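Local coordinates for putative uncharacterized protein (Actinomyces odontolyticus, PDB 3UP9), which probably serves as a membrane-attached solute-binding lipoprotein of the NlpA family that captures L-methionine for uptake, its pocket holding selenomethionine in this crystal, at residues G91-K96 against G187-V192; Q128-I133 against K149-R154. All coordinates share one frame; numbering follows the deposited sequence.

Interaction 1 of 2, residues G91-K96 against G187-V192; sequences GVFSNK and GDALVV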
ATOM      1  N   GLY A  91      -9.981   0.962  -1.439  1.00 36.40           N
ATOM      2  CA  GLY A  91     -11.324   0.731  -1.939  1.00 37.56           C
ATOM      3  C   GLY A  91     -12.060  -0.417  -1.264  1.00 36.19           C
ATOM      4  O   GLY A  91     -11.462  -1.332  -0.702  1.00 38.18           O
ATOM      5  N   VAL A  92     -13.375  -0.316  -1.307  1.00 38.87           N
ATOM      6  CA  VAL A  92     -14.294  -1.379  -0.996  1.00 38.92           C
ATOM      7  C   VAL A  92     -14.606  -1.966  -2.351  1.00 39.57           C
ATOM      8  O   VAL A  92     -14.938  -1.237  -3.311  1.00 40.34           O
ATOM      9  CB  VAL A  92     -15.572  -0.874  -0.308  1.00 40.75           C
ATOM     10  CG1 VAL A  92     -16.520  -2.054  -0.044  1.00 41.88           C
ATOM     11  CG2 VAL A  92     -15.220  -0.122   0.975  1.00 37.95           C
ATOM     12  N   PHE A  93     -14.418  -3.273  -2.433  1.00 38.54           N
ATOM     13  CA  PHE A  93     -14.674  -4.032  -3.616  1.00 38.77           C
ATOM     14  C   PHE A  93     -15.678  -5.095  -3.312  1.00 37.31           C
ATOM     15  O   PHE A  93     -15.892  -5.444  -2.165  1.00 37.89           O
ATOM     16  CB  PHE A  93     -13.352  -4.658  -4.106  1.00 40.02           C
ATOM     17  CG  PHE A  93     -12.320  -3.632  -4.507  1.00 39.36           C
ATOM     18  CD1 PHE A  93     -11.455  -3.077  -3.573  1.00 38.62           C
ATOM     19  CD2 PHE A  93     -12.238  -3.193  -5.814  1.00 41.04           C
ATOM     20  CE1 PHE A  93     -10.500  -2.133  -3.949  1.00 37.20           C
ATOM     21  CE2 PHE A  93     -11.288  -2.244  -6.192  1.00 38.26           C
ATOM     22  CZ  PHE A  93     -10.404  -1.741  -5.263  1.00 38.48           C
ATOM     23  N   SER A  94     -16.293  -5.616  -4.363  1.00 39.16           N
ATOM     24  CA  SER A  94     -17.250  -6.702  -4.251  1.00 39.08           C
ATOM     25  C   SER A  94     -17.418  -7.374  -5.618  1.00 40.97           C
ATOM     26  O   SER A  94     -17.309  -6.736  -6.638  1.00 41.88           O
ATOM     27  CB  SER A  94     -18.584  -6.123  -3.746  1.00 38.49           C
ATOM     28  OG  SER A  94     -19.674  -6.998  -3.850  1.00 37.70           O
ATOM     29  N   ASN A  95     -17.700  -8.672  -5.610  1.00 43.50           N
ATOM     30  CA  ASN A  95     -18.218  -9.351  -6.789  1.00 45.05           C
ATOM     31  C   ASN A  95     -19.713  -9.668  -6.705  1.00 46.44           C
ATOM     32  O   ASN A  95     -20.247 -10.279  -7.644  1.00 46.19           O
ATOM     33  CB  ASN A  95     -17.453 -10.642  -7.066  1.00 44.74           C
ATOM     34  CG  ASN A  95     -16.041 -10.402  -7.511  1.00 44.60           C
ATOM     35  OD1 ASN A  95     -15.685  -9.333  -8.001  1.00 48.81           O
ATOM     36  ND2 ASN A  95     -15.222 -11.380  -7.309  1.00 43.32           N
ATOM     37  N   LYS A  96     -20.380  -9.277  -5.602  1.00 45.45           N
ATOM     38  CA  LYS A  96     -21.789  -9.689  -5.345  1.00 45.49           C
ATOM     39  C   LYS A  96     -22.747  -8.495  -5.370  1.00 43.90           C
ATOM     40  O   LYS A  96     -23.939  -8.658  -5.572  1.00 46.43           O
ATOM     41  CB  LYS A  96     -21.928 -10.519  -4.013  1.00 47.05           C
ATOM     42  CG  LYS A  96     -21.162 -11.888  -4.036  1.00 51.24           C
ATOM     43  CD  LYS A  96     -21.087 -12.693  -2.697  1.00 54.02           C
ATOM     44  CE  LYS A  96     -20.082 -13.849  -2.678  1.00 52.62           C
ATOM     45  NZ  LYS A  96     -20.024 -14.496  -4.024  1.00 52.98           N
ATOM     46  N   GLY A 187     -12.907   1.338 -12.265  1.00 41.97           N
ATOM     47  CA  GLY A 187     -13.748   0.290 -12.830  1.00 42.04           C
ATOM     48  C   GLY A 187     -14.436  -0.552 -11.769  1.00 42.92           C
ATOM     49  O   GLY A 187     -15.548  -1.018 -11.993  1.00 43.19           O
ATOM     50  N   ASP A 188     -13.808  -0.713 -10.606  1.00 41.04           N
ATOM     51  CA  ASP A 188     -14.264  -1.726  -9.643  1.00 42.03           C
ATOM     52  C   ASP A 188     -14.511  -1.342  -8.208  1.00 38.42           C
ATOM     53  O   ASP A 188     -15.106  -2.156  -7.521  1.00 40.43           O
ATOM     54  CB  ASP A 188     -13.244  -2.859  -9.609  1.00 43.70           C
ATOM     55  CG  ASP A 188     -13.113  -3.540 -10.951  1.00 45.98           C
ATOM     56  OD1 ASP A 188     -14.044  -4.340 -11.254  1.00 51.47           O
ATOM     57  OD2 ASP A 188     -12.118  -3.263 -11.672  1.00 42.54           O
ATOM     58  N   ALA A 189     -14.032  -0.187  -7.734  1.00 35.63           N
ATOM     59  CA  ALA A 189     -14.247   0.229  -6.308  1.00 36.04           C
ATOM     60  C   ALA A 189     -15.674   0.714  -6.100  1.00 36.24           C
ATOM     61  O   ALA A 189     -16.192   1.488  -6.904  1.00 35.10           O
ATOM     62  CB  ALA A 189     -13.266   1.298  -5.874  1.00 35.79           C
ATOM     63  N   LEU A 190     -16.321   0.224  -5.037  1.00 39.15           N
ATOM     64  CA  LEU A 190     -17.698   0.634  -4.680  1.00 38.11           C
ATOM     65  C   LEU A 190     -17.681   1.956  -3.915  1.00 38.77           C
ATOM     66  O   LEU A 190     -18.598   2.767  -4.049  1.00 41.30           O
ATOM     67  CB  LEU A 190     -18.414  -0.437  -3.855  1.00 37.98           C
ATOM     68  CG  LEU A 190     -19.095  -1.592  -4.581  1.00 39.16           C
ATOM     69  CD1 LEU A 190     -18.054  -2.514  -5.215  1.00 37.00           C
ATOM     70  CD2 LEU A 190     -19.937  -2.372  -3.569  1.00 38.07           C
ATOM     71  N   VAL A 191     -16.644   2.118  -3.104  1.00 37.23           N
ATOM     72  CA  VAL A 191     -16.401   3.262  -2.211  1.00 39.18           C
ATOM     73  C   VAL A 191     -14.894   3.502  -2.399  1.00 38.03           C
ATOM     74  O   VAL A 191     -14.121   2.535  -2.491  1.00 36.94           O
ATOM     75  CB  VAL A 191     -16.677   2.903  -0.720  1.00 39.06           C
ATOM     76  CG1 VAL A 191     -16.305   4.016   0.267  1.00 37.23           C
ATOM     77  CG2 VAL A 191     -18.105   2.472  -0.554  1.00 41.15           C
ATOM     78  N   VAL A 192     -14.488   4.751  -2.516  1.00 36.86           N
ATOM     79  CA  VAL A 192     -13.098   5.083  -2.805  1.00 36.97           C
ATOM     80  C   VAL A 192     -12.679   6.078  -1.710  1.00 39.00           C
ATOM     81  O   VAL A 192     -13.348   7.067  -1.499  1.00 40.66           O
ATOM     82  CB  VAL A 192     -12.944   5.765  -4.186  1.00 36.74           C
ATOM     83  CG1 VAL A 192     -11.474   6.125  -4.426  1.00 35.63           C
ATOM     84  CG2 VAL A 192     -13.592   4.929  -5.316  1.00 37.08           C
TER
HETATM   85  O   HOH W   1     -15.379  -4.704  -7.081  1.00 30.62           O

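Interaction 2 of 2, residues Q128-I133 against K149-R154; sequences QGLVSI and KNFDFR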
ATOM      1  N   GLN A 128     -18.623   6.005   5.587  1.00 47.88           N
ATOM      2  CA  GLN A 128     -19.895   5.478   5.056  1.00 49.09           C
ATOM      3  C   GLN A 128     -21.001   5.194   6.119  1.00 50.19           C
ATOM      4  O   GLN A 128     -22.037   4.661   5.768  1.00 54.07           O
ATOM      5  CB  GLN A 128     -19.655   4.174   4.207  1.00 49.06           C
ATOM      6  CG  GLN A 128     -18.630   4.251   3.067  1.00 44.56           C
ATOM      7  CD  GLN A 128     -18.868   5.449   2.192  1.00 44.89           C
ATOM      8  OE1 GLN A 128     -19.868   5.513   1.495  1.00 46.84           O
ATOM      9  NE2 GLN A 128     -18.002   6.450   2.302  1.00 43.14           N
ATOM     10  N   GLY A 129     -20.795   5.556   7.377  1.00 48.11           N
ATOM     11  CA  GLY A 129     -21.795   5.350   8.419  1.00 48.95           C
ATOM     12  C   GLY A 129     -21.959   3.910   8.892  1.00 49.52           C
ATOM     13  O   GLY A 129     -22.907   3.616   9.599  1.00 50.18           O
ATOM     14  N   LEU A 130     -21.020   3.012   8.542  1.00 49.22           N
ATOM     15  CA  LEU A 130     -21.152   1.563   8.799  1.00 48.99           C
ATOM     16  C   LEU A 130     -20.532   1.109  10.128  1.00 50.77           C
ATOM     17  O   LEU A 130     -20.987   0.134  10.714  1.00 54.18           O
ATOM     18  CB  LEU A 130     -20.596   0.755   7.608  1.00 47.19           C
ATOM     19  CG  LEU A 130     -20.889  -0.749   7.501  1.00 48.80           C
ATOM     20  CD1 LEU A 130     -22.364  -0.915   7.248  1.00 48.02           C
ATOM     21  CD2 LEU A 130     -20.093  -1.445   6.389  1.00 46.38           C
ATOM     22  N   VAL A 131     -19.480   1.784  10.585  1.00 49.77           N
ATOM     23  CA  VAL A 131     -18.969   1.602  11.938  1.00 49.30           C
ATOM     24  C   VAL A 131     -18.755   2.970  12.644  1.00 51.67           C
ATOM     25  O   VAL A 131     -18.582   4.037  12.040  1.00 51.43           O
ATOM     26  CB  VAL A 131     -17.656   0.759  11.966  1.00 47.72           C
ATOM     27  CG1 VAL A 131     -17.833  -0.573  11.227  1.00 44.92           C
ATOM     28  CG2 VAL A 131     -16.473   1.549  11.391  1.00 45.41           C
ATOM     29  N   SER A 132     -18.763   2.925  13.950  1.00 56.12           N
ATOM     30  CA  SER A 132     -18.475   4.098  14.777  1.00 58.84           C
ATOM     31  C   SER A 132     -17.098   3.904  15.443  1.00 57.28           C
ATOM     32  O   SER A 132     -16.852   2.833  16.012  1.00 58.85           O
ATOM     33  CB  SER A 132     -19.584   4.223  15.803  1.00 60.18           C
ATOM     34  OG  SER A 132     -19.067   4.786  16.938  1.00 63.23           O
ATOM     35  N   ILE A 133     -16.170   4.857  15.307  1.00 58.49           N
ATOM     36  CA  ILE A 133     -14.860   4.735  16.009  1.00 61.79           C
ATOM     37  C   ILE A 133     -14.807   5.631  17.256  1.00 67.51           C
ATOM     38  O   ILE A 133     -14.976   6.832  17.146  1.00 67.30           O
ATOM     39  CB  ILE A 133     -13.665   5.060  15.088  1.00 58.88           C
ATOM     40  CG1 ILE A 133     -13.695   4.149  13.849  1.00 57.41           C
ATOM     41  CG2 ILE A 133     -12.374   4.890  15.893  1.00 57.59           C
ATOM     42  CD1 ILE A 133     -13.285   4.808  12.560  1.00 58.78           C
ATOM     43  N   LYS A 149     -24.647  -1.470  11.596  1.00 59.27           N
ATOM     44  CA  LYS A 149     -25.609  -2.367  10.931  1.00 59.45           C
ATOM     45  C   LYS A 149     -25.195  -3.788  11.329  1.00 59.42           C
ATOM     46  O   LYS A 149     -24.109  -3.994  11.841  1.00 61.44           O
ATOM     47  CB  LYS A 149     -25.570  -2.180   9.396  1.00 59.06           C
ATOM     48  CG  LYS A 149     -25.862  -0.757   8.894  1.00 61.24           C
ATOM     49  CD  LYS A 149     -27.356  -0.361   9.024  1.00 65.32           C
ATOM     50  CE  LYS A 149     -27.692   1.114   8.701  1.00 66.14           C
ATOM     51  NZ  LYS A 149     -27.962   1.475   7.275  1.00 64.99           N
ATOM     52  N   ASN A 150     -26.047  -4.776  11.130  1.00 63.23           N
ATOM     53  CA  ASN A 150     -25.715  -6.142  11.513  1.00 62.68           C
ATOM     54  C   ASN A 150     -24.945  -6.893  10.412  1.00 59.24           C
ATOM     55  O   ASN A 150     -25.521  -7.356   9.429  1.00 56.50           O
ATOM     56  CB  ASN A 150     -26.974  -6.921  11.894  1.00 67.09           C
ATOM     57  CG  ASN A 150     -26.643  -8.316  12.402  1.00 71.61           C
ATOM     58  OD1 ASN A 150     -26.905  -9.307  11.733  1.00 72.65           O
ATOM     59  ND2 ASN A 150     -26.014  -8.392  13.573  1.00 78.15           N
ATOM     60  N   PHE A 151     -23.634  -6.995  10.584  1.00 54.47           N
ATOM     61  CA  PHE A 151     -22.795  -7.766   9.693  1.00 52.11           C
ATOM     62  C   PHE A 151     -21.592  -8.292  10.514  1.00 53.63           C
ATOM     63  O   PHE A 151     -21.440  -7.918  11.663  1.00 57.92           O
ATOM     64  CB  PHE A 151     -22.337  -6.874   8.527  1.00 48.83           C
ATOM     65  CG  PHE A 151     -21.354  -5.795   8.944  1.00 45.81           C
ATOM     66  CD1 PHE A 151     -21.797  -4.571   9.441  1.00 45.08           C
ATOM     67  CD2 PHE A 151     -19.995  -6.012   8.864  1.00 43.96           C
ATOM     68  CE1 PHE A 151     -20.888  -3.608   9.854  1.00 44.73           C
ATOM     69  CE2 PHE A 151     -19.076  -5.047   9.301  1.00 42.63           C
ATOM     70  CZ  PHE A 151     -19.524  -3.860   9.802  1.00 42.25           C
ATOM     71  N   ASP A 152     -20.746  -9.139   9.926  1.00 53.83           N
ATOM     72  CA  ASP A 152     -19.501  -9.606  10.531  1.00 54.13           C
ATOM     73  C   ASP A 152     -18.299  -9.250   9.676  1.00 51.67           C
ATOM     74  O   ASP A 152     -18.334  -9.392   8.451  1.00 48.90           O
ATOM     75  CB  ASP A 152     -19.540 -11.127  10.712  1.00 57.86           C
ATOM     76  CG  ASP A 152     -20.671 -11.555  11.599  1.00 63.31           C
ATOM     77  OD1 ASP A 152     -20.846 -10.930  12.665  1.00 64.76           O
ATOM     78  OD2 ASP A 152     -21.405 -12.489  11.225  1.00 71.41           O
ATOM     79  N   PHE A 153     -17.231  -8.799  10.324  1.00 50.58           N
ATOM     80  CA  PHE A 153     -15.949  -8.711   9.660  1.00 50.89           C
ATOM     81  C   PHE A 153     -15.294 -10.073   9.585  1.00 50.23           C
ATOM     82  O   PHE A 153     -15.445 -10.901  10.476  1.00 54.35           O
ATOM     83  CB  PHE A 153     -15.010  -7.781  10.401  1.00 50.44           C
ATOM     84  CG  PHE A 153     -15.381  -6.330  10.314  1.00 48.67           C
ATOM     85  CD1 PHE A 153     -15.143  -5.625   9.166  1.00 46.25           C
ATOM     86  CD2 PHE A 153     -15.914  -5.665  11.419  1.00 49.76           C
ATOM     87  CE1 PHE A 153     -15.470  -4.284   9.092  1.00 46.31           C
ATOM     88  CE2 PHE A 153     -16.216  -4.318  11.361  1.00 48.33           C
ATOM     89  CZ  PHE A 153     -15.999  -3.634  10.185  1.00 47.97           C
ATOM     90  N   ARG A 154     -14.572 -10.320   8.516  1.00 49.20           N
ATOM     91  CA  ARG A 154     -13.731 -11.521   8.463  1.00 50.28           C
ATOM     92  C   ARG A 154     -12.324 -11.129   8.093  1.00 47.36           C
ATOM     93  O   ARG A 154     -12.076 -10.630   6.991  1.00 45.00           O
ATOM     94  CB  ARG A 154     -14.257 -12.533   7.452  1.00 52.27           C
ATOM     95  CG  ARG A 154     -15.648 -12.997   7.746  1.00 54.96           C
ATOM     96  CD  ARG A 154     -15.693 -13.894   8.947  1.00 60.89           C
ATOM     97  NE  ARG A 154     -16.907 -14.654   8.755  1.00 68.23           N
ATOM     98  CZ  ARG A 154     -17.000 -15.757   8.006  1.00 70.08           C
ATOM     99  NH1 ARG A 154     -15.922 -16.322   7.418  1.00 66.90           N
ATOM    100  NH2 ARG A 154     -18.194 -16.313   7.876  1.00 72.36           N
TER

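Interaction 1 of 2, residues G91-K96 against G187-V192
Val92 and Val191 both turn CG1 anti to the backbone N (chi1 178° and 174°), which puts each CG2 beside its own backbone N. The two side chains lie side by side and point the same way, with Val92 CG2 3.8 Å from Val191 CB. In Phe93, chi1 of -63° sets CG beside the backbone N; the ring returns toward 187-192, its edge meeting Asp188 CB in plane and its CE2 lying 4.1 Å from Ala189 CB. A CB on Gly91 would run into Phe93 CE1, so this position suits glycine. Leu190 CD1 packs 3.9 Å from Ser94 CB. Two nearly straight main-chain bonds join the segments: Val92 N gives to Val191 O (3.2 Å), and Leu190 N meets Val92 O at 2.7 Å almost along the C=O axis. A water accepts from Ser94 N (3.0 Å) and probably bridges to Asp188 O. Ser94 OG, itself bonded to Asp169 O, accepts from Lys96 N in an ST turn. The short, weakly bonded strand 191-192 lies antiparallel to 91-93 as an outermost strand of the five-stranded sheet. The two main-chain bonds and the packing of Val92, Phe93, Leu190 and Val191 together hold the chain leaving helix 185-188 against strand 91-93.

Interaction 2 of 2, residues Q128-I133 against K149-R154
The Phe151 ring has Leu130 CD2 over one face and Val131 CG1 at its edge, near the ring plane. Leu130 O also lies at that ring's edge in plane, 3.8 Å from Phe151 CE1. The Phe153 ring is met differently: Phe151 CE2 stands 3.4 Å above its plane, over the centre, while Val131 CG1 reaches its edge. One methyl therefore serves both aromatics, with Val131 CG1 3.7 Å from Phe153 CZ and 4.0 Å from Phe151 CZ. Val131 chi1 of -53° places this CG1 beside the backbone N. Leu130 contributes most of the contact from 128-133. Its CG, anti to the backbone N (chi1 -167°), comes within 3.7 Å of Phe151 CE1, and its CD1 lies 3.9 Å from Lys149 CG, where the two side chains cross at about a right angle. Only the aliphatic part of Lys149 takes part; its NZ makes a weak hydrogen bond to a bound tetraethylene glycol. An alanine at Leu130 would probably open a gap over the face of Phe151 and strip the Lys149 methylenes of their apolar partner. No hydrogen bond crosses between the segments, so the contact rests on apolar packing alone. Backbone bonds tie each side to its neighbours: Leu130 to Leu148 and Ser132 to Thr146 of strand 146-147, Asp152 to Gly107 and Ile109 of strand 107-112. Ile109 also touches both Leu130 and Phe151, and Ile111 touches Phe153. Leu122 and Leu125 of helix 115-127 pack on Phe153, so the rings of Phe151 and Phe153 are buried among strand 107-112, the chain at 128-133 and, for Phe153, that helix.

Both contacts reach the five-stranded mixed sheet, at opposite outermost strands: interaction 1 sets 191-192 beside 91-93, whereas interaction 2 covers side chains of 151-156 with a chain whose strand 131-132 belongs to a separate two-stranded sheet with 146-147. Interaction 2 is the more buried, with Lys149 as its exposed margin; interaction 1 is partly buried. Their chemistry differs: interaction 1 combines main-chain hydrogen bonds and a water with apolar packing, while interaction 2 has apolar packing alone. Helix 115-127 is common to them, since Leu125 touches Val92 in one and Phe153 in the other. Just past this helix they meet directly, Val191 CG1 packing 3.5 Å from Gln128 CD, although their centres are about 16 Å apart.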